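Local coordinates for flagellar motor switch protein FliG (Thermotoga maritima, PDB 3AJC) that probably forms part of the switch complex at the base of the flagellar basal body, which meets chemotaxis proteins and motor components that set the direction of rotation, at residues 14-17 against 18-22; 42-45 against 46-49; 144-147 against 148-152; 205-208 against 209-213. All blocks are in the same frame, centred on the assembly; numbering follows the deposited sequence.

Interaction 1: residues 14-17 against 18-22; sequences VQLV and NFLQS
Val14 and Asn18 are joined by an i to i+4 bond of helix 14-21, a short surface helix in the FliG middle domain. Asn18 N gives its hydrogen to Val14 O at 2.7 Å, and the donor sits nearly in line with the carbonyl, as is usual in an alpha-helix. The same pairing continues one residue on: Phe19 N reaches Gln15 O at 3.1 Å, although the position of that oxygen is less certain because the model crowds it. Leu20 N then bonds to Leu16 O at 3.3 Å, a weak bond by its length yet almost straight at 174°. Gln21 N closes the series on Val17 O, an oxygen whose place is again somewhat doubtful. Ser22, just past the helix, folds its short hydroxyl back so that OG gives Phe19 O a weak bond of 3.4 Å.

The side chains divide by face. On the flank toward the loop after helix 37-46, beta-branched Val17 rests on Ala46 and Leu47, and Gln21 lays its chain against Pro48; the exact place of Gln21 CG beside Val17 is doubtful. Leu16 and Leu20, one turn apart, both lie on Ile43 of helix 37-46, an apolar role that branched leucines fill well, and between them Leu16 CD1 meets Leu20 CD1 at 4.3 Å.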
ATOM      1  N   VAL A  14     -22.581  10.920  -6.335  1.00 82.31           N
ATOM      2  CA  VAL A  14     -23.111  11.202  -4.999  1.00 81.33           C
ATOM      3  C   VAL A  14     -24.152  10.173  -4.562  1.00 80.53           C
ATOM      4  O   VAL A  14     -24.159   9.773  -3.390  1.00 81.04           O
ATOM      5  CB  VAL A  14     -23.833  12.530  -4.951  1.00 81.71           C
ATOM      6  CG1 VAL A  14     -22.863  13.653  -5.323  1.00 80.84           C
ATOM      7  CG2 VAL A  14     -24.995  12.501  -5.875  1.00 81.31           C
ATOM      8  N   GLN A  15     -25.053   9.795  -5.475  1.00 78.93           N
ATOM      9  CA  GLN A  15     -26.080   8.800  -5.179  1.00 76.86           C
ATOM     10  C   GLN A  15     -25.297   7.614  -4.608  1.00 74.22           C
ATOM     11  O   GLN A  15     -25.785   6.900  -3.732  1.00 74.15           O
ATOM     12  CB  GLN A  15     -26.876   8.431  -6.452  1.00 78.28           C
ATOM     13  CG  GLN A  15     -26.437   9.080  -7.777  1.00 79.84           C
ATOM     14  CD  GLN A  15     -26.661  10.604  -7.885  1.00 80.51           C
ATOM     15  OE1 GLN A  15     -27.558  11.167  -7.255  1.00 80.63           O
ATOM     16  NE2 GLN A  15     -25.850  11.264  -8.716  1.00 80.67           N
ATOM     17  N   LEU A  16     -24.049   7.448  -5.046  1.00 71.58           N
ATOM     18  CA  LEU A  16     -23.230   6.363  -4.509  1.00 69.53           C
ATOM     19  C   LEU A  16     -23.023   6.514  -2.990  1.00 68.59           C
ATOM     20  O   LEU A  16     -23.303   5.592  -2.222  1.00 66.96           O
ATOM     21  CB  LEU A  16     -21.869   6.284  -5.223  1.00 68.82           C
ATOM     22  CG  LEU A  16     -20.977   5.081  -4.850  1.00 68.60           C
ATOM     23  CD1 LEU A  16     -21.821   3.820  -4.692  1.00 68.59           C
ATOM     24  CD2 LEU A  16     -19.908   4.868  -5.916  1.00 68.40           C
ATOM     25  N   VAL A  17     -22.521   7.670  -2.563  1.00 67.51           N
ATOM     26  CA  VAL A  17     -22.301   7.928  -1.142  1.00 66.00           C
ATOM     27  C   VAL A  17     -23.645   7.952  -0.421  1.00 66.46           C
ATOM     28  O   VAL A  17     -23.743   7.579   0.746  1.00 67.61           O
ATOM     29  CB  VAL A  17     -21.597   9.285  -0.931  1.00 64.01           C
ATOM     30  CG1 VAL A  17     -21.591   9.654   0.537  1.00 62.76           C
ATOM     31  CG2 VAL A  17     -20.178   9.213  -1.459  1.00 63.37           C
ATOM     32  N   ASN A  18     -24.679   8.382  -1.134  1.00 66.36           N
ATOM     33  CA  ASN A  18     -26.027   8.466  -0.580  1.00 66.79           C
ATOM     34  C   ASN A  18     -26.518   7.134  -0.009  1.00 65.07           C
ATOM     35  O   ASN A  18     -27.043   7.080   1.103  1.00 64.69           O
ATOM     36  CB  ASN A  18     -27.002   8.946  -1.660  1.00 69.13           C
ATOM     37  CG  ASN A  18     -28.426   9.084  -1.147  1.00 72.01           C
ATOM     38  OD1 ASN A  18     -29.378   9.169  -1.930  1.00 74.09           O
ATOM     39  ND2 ASN A  18     -28.580   9.117   0.174  1.00 72.95           N
ATOM     40  N   PHE A  19     -26.350   6.063  -0.775  1.00 63.50           N
ATOM     41  CA  PHE A  19     -26.795   4.745  -0.342  1.00 62.86           C
ATOM     42  C   PHE A  19     -25.902   4.120   0.722  1.00 61.65           C
ATOM     43  O   PHE A  19     -26.399   3.558   1.697  1.00 60.27           O
ATOM     44  CB  PHE A  19     -26.881   3.797  -1.540  1.00 64.73           C
ATOM     45  CG  PHE A  19     -27.742   4.311  -2.661  1.00 66.39           C
ATOM     46  CD1 PHE A  19     -27.167   4.751  -3.850  1.00 66.65           C
ATOM     47  CD2 PHE A  19     -29.124   4.367  -2.527  1.00 67.31           C
ATOM     48  CE1 PHE A  19     -27.956   5.237  -4.892  1.00 67.16           C
ATOM     49  CE2 PHE A  19     -29.922   4.850  -3.565  1.00 67.90           C
ATOM     50  CZ  PHE A  19     -29.333   5.288  -4.748  1.00 67.47           C
ATOM     51  N   LEU A  20     -24.588   4.214   0.533  1.00 60.51           N
ATOM     52  CA  LEU A  20     -23.641   3.633   1.485  1.00 59.19           C
ATOM     53  C   LEU A  20     -23.746   4.254   2.875  1.00 58.55           C
ATOM     54  O   LEU A  20     -23.597   3.558   3.875  1.00 58.19           O
ATOM     55  CB  LEU A  20     -22.202   3.763   0.960  1.00 58.49           C
ATOM     56  CG  LEU A  20     -21.823   2.953  -0.289  1.00 58.25           C
ATOM     57  CD1 LEU A  20     -20.385   3.250  -0.682  1.00 57.87           C
ATOM     58  CD2 LEU A  20     -21.986   1.464  -0.016  1.00 58.25           C
ATOM     59  N   GLN A  21     -24.011   5.558   2.933  1.00 58.55           N
ATOM     60  CA  GLN A  21     -24.135   6.270   4.209  1.00 59.03           C
ATOM     61  C   GLN A  21     -24.999   5.579   5.255  1.00 58.08           C
ATOM     62  O   GLN A  21     -24.648   5.542   6.433  1.00 57.76           O
ATOM     63  CB  GLN A  21     -24.728   7.661   4.003  1.00 61.37           C
ATOM     64  CG  GLN A  21     -23.815   8.695   3.395  1.00 64.97           C
ATOM     65  CD  GLN A  21     -24.470  10.059   3.401  1.00 66.63           C
ATOM     66  OE1 GLN A  21     -25.641  10.192   3.041  1.00 67.22           O
ATOM     67  NE2 GLN A  21     -23.722  11.080   3.805  1.00 68.59           N
ATOM     68  N   SER A  22     -26.144   5.056   4.825  1.00 57.01           N
ATOM     69  CA  SER A  22     -27.068   4.410   5.745  1.00 57.04           C
ATOM     70  C   SER A  22     -26.927   2.897   5.858  1.00 56.17           C
ATOM     71  O   SER A  22     -27.780   2.235   6.449  1.00 56.33           O
ATOM     72  CB  SER A  22     -28.506   4.782   5.374  1.00 58.38           C
ATOM     73  OG  SER A  22     -28.724   4.659   3.979  1.00 62.08           O
TER

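Interaction 2: residues 42-45 against 46-49; sequences QILG and ALPE
Gln42 lies near the C-terminal end of helix 37-46 in the middle domain, where the alpha-helix gives way to the short link before helix 49-60; its carbonyl O receives just a weak bond from Ala46 N at 3.4 Å. Ile43 O takes the same amide more firmly, Ala46 N lying 2.9 Å from Ile43 O and 63° out of the carbonyl plane. The firmer bonds here are of the i+3 kind, consistent with a tighter winding. The buried side chain of Ile43 packs on Leu16, Leu20 and Leu32, and its CG2 comes within 4.4 Å of Leu47 CG. Leu44 follows the same pattern: Leu47 N bonds to Leu44 O at 3.1 Å, and Gln52 from the following helix adds a second hydrogen bond to that oxygen. Gly45 keeps the helical backbone and adds no side chain, and small Ala46 suits the exposed position after it while its side chain rests on Val17.

With CG anti to the carbonyl carbon (chi1 -74°), Leu47 lays that atom near Ile43 O and crosses Leu44 at about a right angle; it also reaches Ile28 of helix 25-33. Cutting this side chain back to an alanine is likely to leave Leu44 and Ile28 without their apolar partner and open a gap between them. Across that crossing, Leu44 CD1 and Leu47 CD1 stand 4.1 Å apart.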
ATOM      1  N   GLN A  42     -11.884   7.902  -2.432  1.00 28.64           N
ATOM      2  CA  GLN A  42     -12.783   8.993  -2.801  1.00 31.36           C
ATOM      3  C   GLN A  42     -14.133   8.853  -2.082  1.00 32.53           C
ATOM      4  O   GLN A  42     -14.668   9.832  -1.546  1.00 33.00           O
ATOM      5  CB  GLN A  42     -12.969   9.012  -4.327  1.00 31.37           C
ATOM      6  CG  GLN A  42     -13.894  10.095  -4.865  1.00 35.53           C
ATOM      7  CD  GLN A  42     -13.991  10.077  -6.389  1.00 36.96           C
ATOM      8  OE1 GLN A  42     -14.204   9.034  -7.001  1.00 40.37           O
ATOM      9  NE2 GLN A  42     -13.847  11.239  -7.000  1.00 38.49           N
ATOM     10  N   ILE A  43     -14.683   7.640  -2.067  1.00 31.26           N
ATOM     11  CA  ILE A  43     -15.955   7.393  -1.389  1.00 30.95           C
ATOM     12  C   ILE A  43     -15.803   7.539   0.122  1.00 32.14           C
ATOM     13  O   ILE A  43     -16.612   8.193   0.779  1.00 34.89           O
ATOM     14  CB  ILE A  43     -16.478   5.972  -1.667  1.00 31.92           C
ATOM     15  CG1 ILE A  43     -16.814   5.814  -3.151  1.00 33.75           C
ATOM     16  CG2 ILE A  43     -17.680   5.687  -0.798  1.00 31.29           C
ATOM     17  CD1 ILE A  43     -17.161   4.392  -3.543  1.00 36.89           C
ATOM     18  N   LEU A  44     -14.764   6.916   0.670  1.00 30.73           N
ATOM     19  CA  LEU A  44     -14.503   6.965   2.096  1.00 28.82           C
ATOM     20  C   LEU A  44     -14.423   8.392   2.604  1.00 30.85           C
ATOM     21  O   LEU A  44     -15.042   8.744   3.611  1.00 31.37           O
ATOM     22  CB  LEU A  44     -13.197   6.240   2.418  1.00 28.01           C
ATOM     23  CG  LEU A  44     -12.808   6.178   3.898  1.00 28.50           C
ATOM     24  CD1 LEU A  44     -13.972   5.606   4.686  1.00 28.36           C
ATOM     25  CD2 LEU A  44     -11.548   5.312   4.092  1.00 27.94           C
ATOM     26  N   GLY A  45     -13.658   9.221   1.906  1.00 31.37           N
ATOM     27  CA  GLY A  45     -13.512  10.598   2.338  1.00 32.19           C
ATOM     28  C   GLY A  45     -14.789  11.406   2.229  1.00 34.75           C
ATOM     29  O   GLY A  45     -14.902  12.463   2.845  1.00 35.35           O
ATOM     30  N   ALA A  46     -15.750  10.918   1.449  1.00 34.86           N
ATOM     31  CA  ALA A  46     -17.009  11.624   1.273  1.00 36.60           C
ATOM     32  C   ALA A  46     -18.075  11.097   2.217  1.00 39.21           C
ATOM     33  O   ALA A  46     -19.192  11.617   2.246  1.00 41.33           O
ATOM     34  CB  ALA A  46     -17.483  11.509  -0.166  1.00 36.82           C
ATOM     35  N   LEU A  47     -17.740  10.061   2.985  1.00 38.60           N
ATOM     36  CA  LEU A  47     -18.684   9.496   3.941  1.00 38.31           C
ATOM     37  C   LEU A  47     -18.742  10.342   5.210  1.00 39.26           C
ATOM     38  O   LEU A  47     -17.821  11.106   5.510  1.00 37.69           O
ATOM     39  CB  LEU A  47     -18.286   8.070   4.327  1.00 37.61           C
ATOM     40  CG  LEU A  47     -18.517   6.963   3.298  1.00 38.53           C
ATOM     41  CD1 LEU A  47     -18.026   5.637   3.870  1.00 37.72           C
ATOM     42  CD2 LEU A  47     -19.990   6.881   2.946  1.00 36.36           C
ATOM     43  N   PRO A  48     -19.833  10.218   5.975  1.00 40.77           N
ATOM     44  CA  PRO A  48     -19.952  10.995   7.214  1.00 41.90           C
ATOM     45  C   PRO A  48     -18.745  10.717   8.108  1.00 43.32           C
ATOM     46  O   PRO A  48     -18.374   9.562   8.334  1.00 44.25           O
ATOM     47  CB  PRO A  48     -21.253  10.473   7.828  1.00 40.74           C
ATOM     48  CG  PRO A  48     -22.075  10.110   6.622  1.00 41.63           C
ATOM     49  CD  PRO A  48     -21.046   9.416   5.732  1.00 40.28           C
ATOM     50  N   GLU A  49     -18.130  11.780   8.599  1.00 45.20           N
ATOM     51  CA  GLU A  49     -16.969  11.681   9.471  1.00 48.69           C
ATOM     52  C   GLU A  49     -17.044  10.523  10.479  1.00 48.11           C
ATOM     53  O   GLU A  49     -16.070   9.787  10.660  1.00 47.94           O
ATOM     54  CB  GLU A  49     -16.792  13.028  10.187  1.00 53.35           C
ATOM     55  CG  GLU A  49     -16.721  12.978  11.705  1.00 60.00           C
ATOM     56  CD  GLU A  49     -15.309  12.775  12.206  1.00 64.00           C
ATOM     57  OE1 GLU A  49     -14.738  11.689  11.960  1.00 65.40           O
ATOM     58  OE2 GLU A  49     -14.767  13.710  12.839  1.00 67.11           O
TER

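Interaction 3: residues 144-147 against 148-152; sequences QLVL and REVDT
Val146 O accepts the shortest hydrogen bond of this helix end, from Glu149 N at 2.9 Å, with the donor raised well above the carbonyl plane. Val150 N follows with an i+3 bond to Leu147 O at 3.0 Å, closing a type I beta turn from Leu147 to Val150. The last i+4 bond, from Arg148 N to Gln144 O, is longer at 3.3 Å.

Arg148, bent at chi3 (-58°), folds its long chain back along the outside of the turn, and Leu145 CD1 meets NH2 at the edge of the guanidinium. Flexible arginine suits this exposed rim, where its methylenes can lie along the backbone. Beta-branched Val150 turns back to the helix, its CG2 lying 4.3 Å from Val146 CG1. Asp151, at the N-cap, accepts the backbone NH of Asp154 through OD1 and caps the N-terminal end of helix 152-159, while the amide of Gln144 is held by Asn173.

The turn thus links helices 140-147 and 152-159 in the C-terminal domain. Leu145, Val146 and Val150 lie against helix 194-213, where Glu149 touches Ile207 and makes a long, weak ion pair with Arg210, and Leu147 lies against Asn173 and Met174.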
ATOM      1  N   GLN A 144      21.671   2.166   1.921  1.00 39.17           N
ATOM      2  CA  GLN A 144      22.758   1.246   1.585  1.00 41.14           C
ATOM      3  C   GLN A 144      22.388  -0.161   2.067  1.00 41.52           C
ATOM      4  O   GLN A 144      22.582  -1.149   1.364  1.00 43.53           O
ATOM      5  CB  GLN A 144      24.058   1.702   2.250  1.00 41.60           C
ATOM      6  CG  GLN A 144      24.698   2.924   1.596  1.00 41.76           C
ATOM      7  CD  GLN A 144      25.562   3.734   2.558  1.00 43.64           C
ATOM      8  OE1 GLN A 144      26.154   3.189   3.492  1.00 45.43           O
ATOM      9  NE2 GLN A 144      25.649   5.042   2.321  1.00 40.68           N
ATOM     10  N   LEU A 145      21.848  -0.245   3.272  1.00 42.70           N
ATOM     11  CA  LEU A 145      21.424  -1.524   3.825  1.00 43.37           C
ATOM     12  C   LEU A 145      20.493  -2.217   2.815  1.00 42.57           C
ATOM     13  O   LEU A 145      20.640  -3.406   2.512  1.00 41.22           O
ATOM     14  CB  LEU A 145      20.660  -1.285   5.127  1.00 47.09           C
ATOM     15  CG  LEU A 145      20.540  -2.426   6.138  1.00 51.93           C
ATOM     16  CD1 LEU A 145      21.740  -2.361   7.092  1.00 52.97           C
ATOM     17  CD2 LEU A 145      19.232  -2.298   6.922  1.00 53.31           C
ATOM     18  N   VAL A 146      19.535  -1.451   2.297  1.00 39.15           N
ATOM     19  CA  VAL A 146      18.557  -1.956   1.343  1.00 36.48           C
ATOM     20  C   VAL A 146      19.176  -2.391   0.012  1.00 34.99           C
ATOM     21  O   VAL A 146      18.836  -3.450  -0.519  1.00 32.35           O
ATOM     22  CB  VAL A 146      17.463  -0.877   1.079  1.00 35.74           C
ATOM     23  CG1 VAL A 146      16.473  -1.346   0.001  1.00 29.81           C
ATOM     24  CG2 VAL A 146      16.734  -0.570   2.377  1.00 33.99           C
ATOM     25  N   LEU A 147      20.078  -1.571  -0.518  1.00 34.96           N
ATOM     26  CA  LEU A 147      20.733  -1.851  -1.792  1.00 37.43           C
ATOM     27  C   LEU A 147      21.449  -3.202  -1.865  1.00 39.12           C
ATOM     28  O   LEU A 147      21.418  -3.880  -2.898  1.00 37.70           O
ATOM     29  CB  LEU A 147      21.706  -0.720  -2.128  1.00 36.39           C
ATOM     30  CG  LEU A 147      21.033   0.632  -2.398  1.00 35.91           C
ATOM     31  CD1 LEU A 147      22.077   1.638  -2.834  1.00 36.80           C
ATOM     32  CD2 LEU A 147      19.969   0.485  -3.472  1.00 34.08           C
ATOM     33  N   ARG A 148      22.079  -3.608  -0.772  1.00 41.65           N
ATOM     34  CA  ARG A 148      22.774  -4.888  -0.762  1.00 45.04           C
ATOM     35  C   ARG A 148      21.820  -6.060  -0.970  1.00 43.76           C
ATOM     36  O   ARG A 148      22.257  -7.177  -1.248  1.00 42.11           O
ATOM     37  CB  ARG A 148      23.535  -5.065   0.556  1.00 50.07           C
ATOM     38  CG  ARG A 148      24.783  -4.192   0.653  1.00 57.45           C
ATOM     39  CD  ARG A 148      25.447  -4.299   2.021  1.00 62.39           C
ATOM     40  NE  ARG A 148      24.528  -3.933   3.092  1.00 66.98           N
ATOM     41  CZ  ARG A 148      24.903  -3.666   4.339  1.00 71.33           C
ATOM     42  NH1 ARG A 148      26.188  -3.725   4.668  1.00 74.14           N
ATOM     43  NH2 ARG A 148      23.998  -3.340   5.257  1.00 72.11           N
ATOM     44  N   GLU A 149      20.519  -5.796  -0.851  1.00 40.18           N
ATOM     45  CA  GLU A 149      19.503  -6.837  -1.003  1.00 37.51           C
ATOM     46  C   GLU A 149      18.778  -6.779  -2.345  1.00 34.38           C
ATOM     47  O   GLU A 149      17.831  -7.533  -2.569  1.00 34.08           O
ATOM     48  CB  GLU A 149      18.473  -6.700   0.112  1.00 41.84           C
ATOM     49  CG  GLU A 149      19.090  -6.532   1.493  1.00 47.41           C
ATOM     50  CD  GLU A 149      19.394  -7.855   2.164  1.00 51.06           C
ATOM     51  OE1 GLU A 149      20.193  -7.864   3.127  1.00 54.84           O
ATOM     52  OE2 GLU A 149      18.821  -8.885   1.739  1.00 51.78           O
ATOM     53  N   VAL A 150      19.224  -5.901  -3.239  1.00 29.93           N
ATOM     54  CA  VAL A 150      18.566  -5.738  -4.530  1.00 28.25           C
ATOM     55  C   VAL A 150      19.423  -6.093  -5.741  1.00 27.20           C
ATOM     56  O   VAL A 150      20.503  -5.538  -5.918  1.00 26.51           O
ATOM     57  CB  VAL A 150      18.083  -4.274  -4.699  1.00 30.81           C
ATOM     58  CG1 VAL A 150      17.258  -4.136  -5.999  1.00 25.98           C
ATOM     59  CG2 VAL A 150      17.274  -3.852  -3.460  1.00 31.18           C
ATOM     60  N   ASP A 151      18.935  -6.994  -6.587  1.00 26.05           N
ATOM     61  CA  ASP A 151      19.689  -7.375  -7.780  1.00 27.77           C
ATOM     62  C   ASP A 151      19.652  -6.249  -8.809  1.00 27.33           C
ATOM     63  O   ASP A 151      18.711  -5.447  -8.859  1.00 25.84           O
ATOM     64  CB  ASP A 151      19.147  -8.670  -8.397  1.00 27.19           C
ATOM     65  CG  ASP A 151      17.725  -8.525  -8.908  1.00 32.73           C
ATOM     66  OD1 ASP A 151      17.529  -8.302 -10.121  1.00 30.80           O
ATOM     67  OD2 ASP A 151      16.795  -8.630  -8.084  1.00 35.64           O
ATOM     68  N   THR A 152      20.699  -6.198  -9.622  1.00 26.61           N
ATOM     69  CA  THR A 152      20.843  -5.176 -10.639  1.00 27.08           C
ATOM     70  C   THR A 152      19.617  -4.933 -11.501  1.00 27.64           C
ATOM     71  O   THR A 152      19.200  -3.787 -11.670  1.00 27.88           O
ATOM     72  CB  THR A 152      22.025  -5.506 -11.571  1.00 28.80           C
ATOM     73  OG1 THR A 152      23.219  -5.597 -10.792  1.00 31.44           O
ATOM     74  CG2 THR A 152      22.189  -4.429 -12.650  1.00 26.36           C
TER

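Interaction 4: residues 205-208 against 209-213; sequences INII and RRLEE
Ile207 and Leu211 form the close-packed side of the last turns of helix 194-213, lying side by side with Ile207 CG2 and Leu211 CD1 4.1 Å apart. Both are apolar and one turn apart, so they form an apolar patch, with buried Ile208 beside it. Regular i to i+4 bonds hold the backbone beneath: Arg209 N to Ile205 O at 2.8 Å, in the carbonyl plane, Arg210 N to Asn206 O at 2.9 Å and Leu211 N to Ile207 O at 2.9 Å. The last turn is slacker, since Glu212 N reaches Ile208 O by a weak bond bent to 127°.

The polar side is looser. Asn206 and Arg209 run alongside each other, their amide and guanidinium planes 63° apart, and Asn206 OD1 lies 3.3 Å from Arg209 NH1. Arg209 CG stands opposite the backbone N (chi1 -159°), and a bend at chi3 turns the guanidinium back toward Asn206, with the like charge of Arg128 close by. A leucine in its place is likely to leave Asn206 OD1 without the guanidinium that lies beside it. Exposed Arg210 goes another way, its guanidinium having Ile207 O over one face and a long, weak ion pair with Glu149, while Glu213 makes a salt bridge with Arg127.

The apolar patch faces the rest of the C-terminal domain: Ile208 and Leu211 pack on helix 140-147 through Val146, Leu211 also on Leu145, and both touch Ile217 in the segment that follows, while Ile207 meets Val150 in the loop before helix 152-159.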
ATOM      1  N   ILE A 205      10.248  -2.632  -2.005  1.00 30.73           N
ATOM      2  CA  ILE A 205       9.438  -2.210  -0.875  1.00 30.96           C
ATOM      3  C   ILE A 205       9.318  -3.345   0.131  1.00 32.22           C
ATOM      4  O   ILE A 205       9.393  -3.121   1.336  1.00 32.65           O
ATOM      5  CB  ILE A 205       8.026  -1.785  -1.330  1.00 32.32           C
ATOM      6  CG1 ILE A 205       8.111  -0.452  -2.080  1.00 31.03           C
ATOM      7  CG2 ILE A 205       7.089  -1.672  -0.117  1.00 34.07           C
ATOM      8  CD1 ILE A 205       6.815  -0.011  -2.706  1.00 32.49           C
ATOM      9  N   ASN A 206       9.122  -4.564  -0.366  1.00 33.40           N
ATOM     10  CA  ASN A 206       9.017  -5.715   0.522  1.00 34.32           C
ATOM     11  C   ASN A 206      10.324  -5.891   1.295  1.00 33.33           C
ATOM     12  O   ASN A 206      10.311  -6.218   2.480  1.00 32.16           O
ATOM     13  CB  ASN A 206       8.678  -6.982  -0.273  1.00 34.22           C
ATOM     14  CG  ASN A 206       7.291  -6.925  -0.886  1.00 35.69           C
ATOM     15  OD1 ASN A 206       6.393  -6.291  -0.347  1.00 35.49           O
ATOM     16  ND2 ASN A 206       7.111  -7.598  -2.016  1.00 39.07           N
ATOM     17  N   ILE A 207      11.448  -5.658   0.621  1.00 33.91           N
ATOM     18  CA  ILE A 207      12.756  -5.758   1.265  1.00 35.84           C
ATOM     19  C   ILE A 207      12.805  -4.763   2.430  1.00 36.76           C
ATOM     20  O   ILE A 207      13.264  -5.085   3.519  1.00 37.97           O
ATOM     21  CB  ILE A 207      13.909  -5.429   0.270  1.00 35.53           C
ATOM     22  CG1 ILE A 207      14.047  -6.550  -0.763  1.00 35.79           C
ATOM     23  CG2 ILE A 207      15.218  -5.213   1.022  1.00 31.14           C
ATOM     24  CD1 ILE A 207      15.119  -6.281  -1.795  1.00 36.35           C
ATOM     25  N   ILE A 208      12.323  -3.551   2.185  1.00 38.63           N
ATOM     26  CA  ILE A 208      12.300  -2.505   3.202  1.00 39.53           C
ATOM     27  C   ILE A 208      11.379  -2.888   4.367  1.00 42.04           C
ATOM     28  O   ILE A 208      11.741  -2.748   5.538  1.00 38.92           O
ATOM     29  CB  ILE A 208      11.841  -1.169   2.571  1.00 37.23           C
ATOM     30  CG1 ILE A 208      12.933  -0.668   1.612  1.00 36.69           C
ATOM     31  CG2 ILE A 208      11.527  -0.131   3.657  1.00 33.77           C
ATOM     32  CD1 ILE A 208      12.505   0.484   0.707  1.00 33.05           C
ATOM     33  N   ARG A 209      10.190  -3.383   4.042  1.00 45.10           N
ATOM     34  CA  ARG A 209       9.245  -3.781   5.076  1.00 50.14           C
ATOM     35  C   ARG A 209       9.841  -4.873   5.971  1.00 52.47           C
ATOM     36  O   ARG A 209       9.599  -4.896   7.180  1.00 52.58           O
ATOM     37  CB  ARG A 209       7.945  -4.265   4.433  1.00 51.10           C
ATOM     38  CG  ARG A 209       6.746  -4.222   5.360  1.00 56.34           C
ATOM     39  CD  ARG A 209       5.464  -4.391   4.576  1.00 59.86           C
ATOM     40  NE  ARG A 209       5.319  -5.737   4.034  1.00 62.68           N
ATOM     41  CZ  ARG A 209       4.868  -6.006   2.811  1.00 64.59           C
ATOM     42  NH1 ARG A 209       4.523  -5.015   1.993  1.00 63.93           N
ATOM     43  NH2 ARG A 209       4.754  -7.264   2.409  1.00 64.86           N
ATOM     44  N   ARG A 210      10.628  -5.767   5.374  1.00 54.69           N
ATOM     45  CA  ARG A 210      11.263  -6.851   6.122  1.00 58.12           C
ATOM     46  C   ARG A 210      12.453  -6.371   6.949  1.00 59.09           C
ATOM     47  O   ARG A 210      12.680  -6.854   8.059  1.00 58.75           O
ATOM     48  CB  ARG A 210      11.729  -7.958   5.173  1.00 60.15           C
ATOM     49  CG  ARG A 210      12.562  -9.034   5.852  1.00 63.58           C
ATOM     50  CD  ARG A 210      12.913 -10.162   4.890  1.00 67.91           C
ATOM     51  NE  ARG A 210      13.678  -9.691   3.738  1.00 71.33           N
ATOM     52  CZ  ARG A 210      14.927  -9.241   3.797  1.00 72.56           C
ATOM     53  NH1 ARG A 210      15.571  -9.198   4.958  1.00 72.78           N
ATOM     54  NH2 ARG A 210      15.535  -8.833   2.688  1.00 73.98           N
ATOM     55  N   LEU A 211      13.217  -5.427   6.408  1.00 60.65           N
ATOM     56  CA  LEU A 211      14.375  -4.900   7.121  1.00 62.13           C
ATOM     57  C   LEU A 211      13.991  -4.011   8.294  1.00 64.23           C
ATOM     58  O   LEU A 211      14.825  -3.704   9.142  1.00 63.73           O
ATOM     59  CB  LEU A 211      15.294  -4.133   6.171  1.00 59.79           C
ATOM     60  CG  LEU A 211      16.198  -4.999   5.295  1.00 59.63           C
ATOM     61  CD1 LEU A 211      17.084  -4.105   4.448  1.00 58.20           C
ATOM     62  CD2 LEU A 211      17.052  -5.910   6.173  1.00 59.39           C
ATOM     63  N   GLU A 212      12.731  -3.593   8.348  1.00 67.23           N
ATOM     64  CA  GLU A 212      12.294  -2.759   9.454  1.00 72.16           C
ATOM     65  C   GLU A 212      11.629  -3.633  10.507  1.00 74.51           C
ATOM     66  O   GLU A 212      11.596  -3.285  11.689  1.00 75.36           O
ATOM     67  CB  GLU A 212      11.342  -1.666   8.971  1.00 72.79           C
ATOM     68  CG  GLU A 212      10.065  -2.153   8.344  1.00 76.03           C
ATOM     69  CD  GLU A 212       9.204  -1.002   7.882  1.00 77.94           C
ATOM     70  OE1 GLU A 212       8.964  -0.093   8.703  1.00 79.87           O
ATOM     71  OE2 GLU A 212       8.768  -0.998   6.711  1.00 78.68           O
ATOM     72  N   GLU A 213      11.093  -4.770  10.069  1.00 76.73           N
ATOM     73  CA  GLU A 213      10.471  -5.722  10.981  1.00 77.74           C
ATOM     74  C   GLU A 213      11.633  -6.256  11.804  1.00 77.78           C
ATOM     75  O   GLU A 213      11.479  -6.655  12.957  1.00 78.25           O
ATOM     76  CB  GLU A 213       9.817  -6.859  10.197  1.00 79.40           C
ATOM     77  CG  GLU A 213       8.518  -6.470   9.517  1.00 81.56           C
ATOM     78  CD  GLU A 213       7.306  -6.722  10.392  1.00 83.18           C
ATOM     79  OE1 GLU A 213       6.187  -6.352   9.976  1.00 84.14           O
ATOM     80  OE2 GLU A 213       7.471  -7.298  11.491  1.00 83.82           O
TER

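In the fold
The four contacts fall into two touching pairs on opposite sides of the chain's centre. Interactions 1 and 2 belong to the middle domain, where Leu20 CD1 meets Ile43 CG2 at 3.6 Å; interaction 1 is a surface helix, interaction 2 a partly buried helix end. Interactions 3 and 4 share the C-terminal domain, and the weak ion pair of Glu149 with Arg210 adds a polar tie to their apolar packing. There interaction 3 is the surface contact and interaction 4 the partly buried one. Interactions 1 and 4 keep i+4 bonding within a helix, whereas 2 and 3 rely mainly on i+3 bonds near the helix end. Arginines feature in the second pair alone.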